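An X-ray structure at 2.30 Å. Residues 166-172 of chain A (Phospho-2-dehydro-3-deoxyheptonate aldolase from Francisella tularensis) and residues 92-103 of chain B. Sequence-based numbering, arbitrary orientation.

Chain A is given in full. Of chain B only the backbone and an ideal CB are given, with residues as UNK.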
# COMPACT_ATOMS: atom_id res chain seq x y z
N SER A 166 0.82 -3.59 2.84
CA SER A 166 1.15 -3.46 1.43
C SER A 166 2.36 -4.32 1.08
O SER A 166 3.43 -4.15 1.64
CB SER A 166 1.45 -2.00 1.09
OG SER A 166 1.92 -1.86 -0.23
N GLN A 167 2.17 -5.21 0.13
CA GLN A 167 3.19 -6.19 -0.22
C GLN A 167 4.51 -5.55 -0.69
O GLN A 167 5.60 -5.98 -0.27
CB GLN A 167 2.65 -7.14 -1.28
CG GLN A 167 3.61 -8.26 -1.71
CD GLN A 167 4.09 -9.15 -0.57
OE1 GLN A 167 5.23 -9.61 -0.58
NE2 GLN A 167 3.23 -9.38 0.41
N VAL A 168 4.43 -4.52 -1.53
CA VAL A 168 5.66 -3.94 -2.08
C VAL A 168 6.42 -3.18 -0.99
O VAL A 168 7.64 -3.06 -1.06
CB VAL A 168 5.41 -3.03 -3.32
CG1 VAL A 168 6.76 -2.53 -3.92
CG2 VAL A 168 4.63 -3.79 -4.40
N HIS A 169 5.70 -2.71 0.03
CA HIS A 169 6.34 -2.02 1.15
C HIS A 169 7.13 -2.98 2.05
O HIS A 169 8.24 -2.64 2.50
CB HIS A 169 5.33 -1.18 1.92
CG HIS A 169 4.87 0.01 1.15
ND1 HIS A 169 3.86 -0.06 0.21
CD2 HIS A 169 5.34 1.28 1.10
CE1 HIS A 169 3.70 1.13 -0.35
NE2 HIS A 169 4.59 1.96 0.18
N ARG A 170 6.59 -4.17 2.29
CA ARG A 170 7.34 -5.21 2.99
C ARG A 170 8.57 -5.61 2.15
O ARG A 170 9.68 -5.71 2.66
CB ARG A 170 6.44 -6.41 3.27
CG ARG A 170 5.25 -6.07 4.16
CD ARG A 170 4.14 -7.11 4.08
NE ARG A 170 3.12 -6.87 5.10
CZ ARG A 170 2.31 -7.79 5.61
NH1 ARG A 170 2.36 -9.04 5.18
NH2 ARG A 170 1.43 -7.46 6.55
N GLU A 171 8.38 -5.77 0.85
CA GLU A 171 9.49 -6.13 -0.04
C GLU A 171 10.58 -5.06 -0.07
O GLU A 171 11.78 -5.36 -0.00
CB GLU A 171 8.94 -6.34 -1.44
CG GLU A 171 8.01 -7.55 -1.53
CD GLU A 171 7.25 -7.62 -2.83
OE1 GLU A 171 7.11 -6.61 -3.54
OE2 GLU A 171 6.77 -8.72 -3.13
N LEU A 172 10.13 -3.81 -0.20
CA LEU A 172 10.99 -2.64 -0.17
C LEU A 172 11.82 -2.62 1.12
O LEU A 172 13.03 -2.41 1.08
CB LEU A 172 10.13 -1.37 -0.28
CG LEU A 172 10.80 -0.04 0.03
CD1 LEU A 172 11.84 0.29 -1.05
CD2 LEU A 172 9.77 1.06 0.12
N UNK B 92 -2.98 -12.14 -11.50
CA UNK B 92 -1.59 -12.62 -11.60
C UNK B 92 -0.83 -12.55 -10.28
O UNK B 92 0.40 -12.65 -10.27
CB UNK B 92 -0.84 -11.81 -12.65
N UNK B 93 -1.55 -12.43 -9.17
CA UNK B 93 -0.93 -12.27 -7.87
C UNK B 93 -1.85 -12.81 -6.76
O UNK B 93 -3.06 -12.63 -6.80
CB UNK B 93 -0.59 -10.80 -7.62
N UNK B 94 -1.25 -13.49 -5.79
CA UNK B 94 -1.97 -14.00 -4.63
C UNK B 94 -1.45 -13.32 -3.36
O UNK B 94 -0.25 -13.39 -3.06
CB UNK B 94 -1.83 -15.52 -4.53
N UNK B 95 -2.33 -12.63 -2.63
CA UNK B 95 -1.95 -12.10 -1.31
C UNK B 95 -1.52 -13.19 -0.32
O UNK B 95 -2.16 -14.26 -0.26
CB UNK B 95 -3.12 -11.31 -0.72
N UNK B 96 -0.46 -12.91 0.44
CA UNK B 96 0.05 -13.82 1.48
C UNK B 96 0.27 -13.06 2.79
O UNK B 96 0.81 -11.96 2.79
CB UNK B 96 1.35 -14.48 1.03
N UNK B 97 -0.15 -13.67 3.90
CA UNK B 97 0.00 -13.08 5.24
C UNK B 97 1.46 -12.68 5.52
O UNK B 97 1.71 -11.59 6.03
CB UNK B 97 -0.48 -14.07 6.31
N UNK B 98 2.39 -13.57 5.20
CA UNK B 98 3.82 -13.27 5.26
C UNK B 98 4.52 -13.69 3.96
O UNK B 98 4.89 -12.84 3.15
CB UNK B 98 4.46 -13.97 6.46
N UNK B 99 4.70 -15.00 3.76
CA UNK B 99 5.40 -15.51 2.58
C UNK B 99 4.58 -16.54 1.80
O UNK B 99 3.48 -16.93 2.22
CB UNK B 99 6.73 -16.13 3.00
N UNK B 100 5.12 -16.96 0.65
CA UNK B 100 4.45 -17.92 -0.24
C UNK B 100 4.58 -17.52 -1.71
O UNK B 100 5.00 -16.40 -2.01
CB UNK B 100 2.97 -18.04 0.13
N UNK B 101 4.23 -18.44 -2.61
CA UNK B 101 4.14 -18.13 -4.05
C UNK B 101 3.35 -16.86 -4.23
O UNK B 101 2.21 -16.80 -3.78
CB UNK B 101 3.49 -19.27 -4.83
N UNK B 102 3.95 -15.86 -4.87
CA UNK B 102 3.32 -14.56 -5.06
C UNK B 102 2.35 -14.57 -6.24
O UNK B 102 1.47 -13.71 -6.32
CB UNK B 102 4.39 -13.48 -5.27
N UNK B 103 2.54 -15.50 -7.18
CA UNK B 103 1.73 -15.49 -8.38
C UNK B 103 2.51 -15.66 -9.66
O UNK B 103 3.72 -15.83 -9.63
CB UNK B 103 0.94 -14.18 -8.45

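Chain A offers the first turns of a helix, with Gln A167 and Arg A170 pointing toward a chain B segment that has no regular structure, and Glu A171 set sideways with its end coming nearer.

Position 92 lies out of reach, so chain A sets no rule there; it is Phe B92. At 93 the CA-to-CB bond points toward the helix, but no chain A atom lies within 5.5 Å of the ideal CB. A long side chain of almost any kind could use that room. Glu B93 does so, its OE2 coming 4.2 Å from CG of Gln A167, a loose contact.

Position 94 is again out of reach and open to many residues; Lys B94 turns back on its own chain, its NZ donating to O of position 95 at 2.6 Å. At 95 CB points sideways, and a phi of -60° with a psi of 139° admits proline among many others. Pro B95 is found, making no contact, although its CA lies 7.9 Å from CA of Gln A167, the nearest such pair across the stretches.

From 96 to 98 the backbone does the work. Arg A170 presents a guanidinium, which asks for acceptors, and carbonyls supply them whatever the side chains. CB at 96 points sideways, so several residues would fit; the end of Arg B96 leads away from chain A, and its NE donates to O of position 101 at 2.8 Å, bracing the loop. At 97 CB points away, leaving the side chain free. The residue is Thr B97, whose O accepts from NH1 of Arg A170 at 2.8 Å, near the guanidinium plane. CB at 98 also points away, again a permissive site, occupied by Thr B98. Water 1 joins its O (2.9 Å) and Arg B96 O (3.1 Å) to Arg A170 NH1 (2.8 Å), extending the backbone recognition.

Position 99 points away too and suits many side chains; it is Ile B99. At 100, phi 137° and psi 168° would jam a CB against the preceding carbonyl, so glycine is called for, and Gly B100 is present. Position 101 is beyond chain A's reach and unconstrained by it; Trp B101 contributes its O to Arg B96.

At 102 CB points toward the helix, with the carboxylate of Glu A171 at a distance. A long basic side chain suits best, though a long polar one could also serve. Lys B102 forms a salt bridge, NZ to OE2 of Glu A171 at 3.5 Å, while its CE lies 2.9 Å from OE2 of Glu A171.

Position 103 requires glycine by its backbone angles, and a CB would meet O of Phe B92 at 2.5 Å; Gly B103 obliges.

Chain B, residues 92-103: FEKPRTTIGWKG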
# COMPACT_ATOMS: atom_id res chain seq x y z
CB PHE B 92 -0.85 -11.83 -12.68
CG PHE B 92 -1.40 -12.03 -14.06
CD1 PHE B 92 -1.39 -13.29 -14.64
CD2 PHE B 92 -1.93 -10.97 -14.78
CE1 PHE B 92 -1.88 -13.49 -15.92
CE2 PHE B 92 -2.42 -11.17 -16.06
CZ PHE B 92 -2.40 -12.43 -16.63
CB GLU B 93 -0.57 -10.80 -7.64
CG GLU B 93 0.48 -10.51 -6.55
CD GLU B 93 -0.10 -9.94 -5.25
OE1 GLU B 93 -1.31 -10.15 -4.96
OE2 GLU B 93 0.65 -9.28 -4.50
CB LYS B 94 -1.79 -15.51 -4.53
CG LYS B 94 -2.42 -16.17 -3.30
CD LYS B 94 -3.92 -15.94 -3.21
CE LYS B 94 -4.50 -16.62 -1.98
NZ LYS B 94 -4.12 -15.91 -0.76
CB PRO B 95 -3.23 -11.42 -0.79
CG PRO B 95 -4.30 -11.62 -1.89
CD PRO B 95 -3.60 -12.05 -3.12
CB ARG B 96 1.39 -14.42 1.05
CG ARG B 96 1.37 -15.17 -0.28
CD ARG B 96 0.59 -16.49 -0.21
NE ARG B 96 0.53 -17.17 -1.51
CZ ARG B 96 -0.11 -18.31 -1.76
NH1 ARG B 96 -0.77 -18.95 -0.79
NH2 ARG B 96 -0.09 -18.83 -2.98
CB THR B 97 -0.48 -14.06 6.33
OG1 THR B 97 -1.83 -14.44 6.05
CG2 THR B 97 -0.42 -13.43 7.72
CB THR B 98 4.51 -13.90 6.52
OG1 THR B 98 4.38 -15.32 6.50
CG2 THR B 98 3.89 -13.35 7.80
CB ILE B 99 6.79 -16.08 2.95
CG1 ILE B 99 6.67 -17.23 3.97
CG2 ILE B 99 7.68 -14.95 3.48
CD1 ILE B 99 7.85 -18.17 3.97
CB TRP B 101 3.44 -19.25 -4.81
CG TRP B 101 3.43 -19.09 -6.31
CD1 TRP B 101 4.50 -19.08 -7.14
CD2 TRP B 101 2.27 -18.96 -7.16
NE1 TRP B 101 4.10 -18.93 -8.45
CE2 TRP B 101 2.73 -18.87 -8.49
CE3 TRP B 101 0.89 -18.91 -6.92
CZ2 TRP B 101 1.87 -18.73 -9.58
CZ3 TRP B 101 0.03 -18.78 -8.00
CH2 TRP B 101 0.52 -18.69 -9.31
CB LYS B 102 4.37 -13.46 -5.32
CG LYS B 102 4.68 -12.52 -4.16
CD LYS B 102 5.97 -12.91 -3.39
CE LYS B 102 6.78 -11.66 -3.04
NZ LYS B 102 8.15 -11.93 -2.55
O HOH W 1 3.45 -10.35 2.90
O HOH W 2 -0.54 -9.43 7.31
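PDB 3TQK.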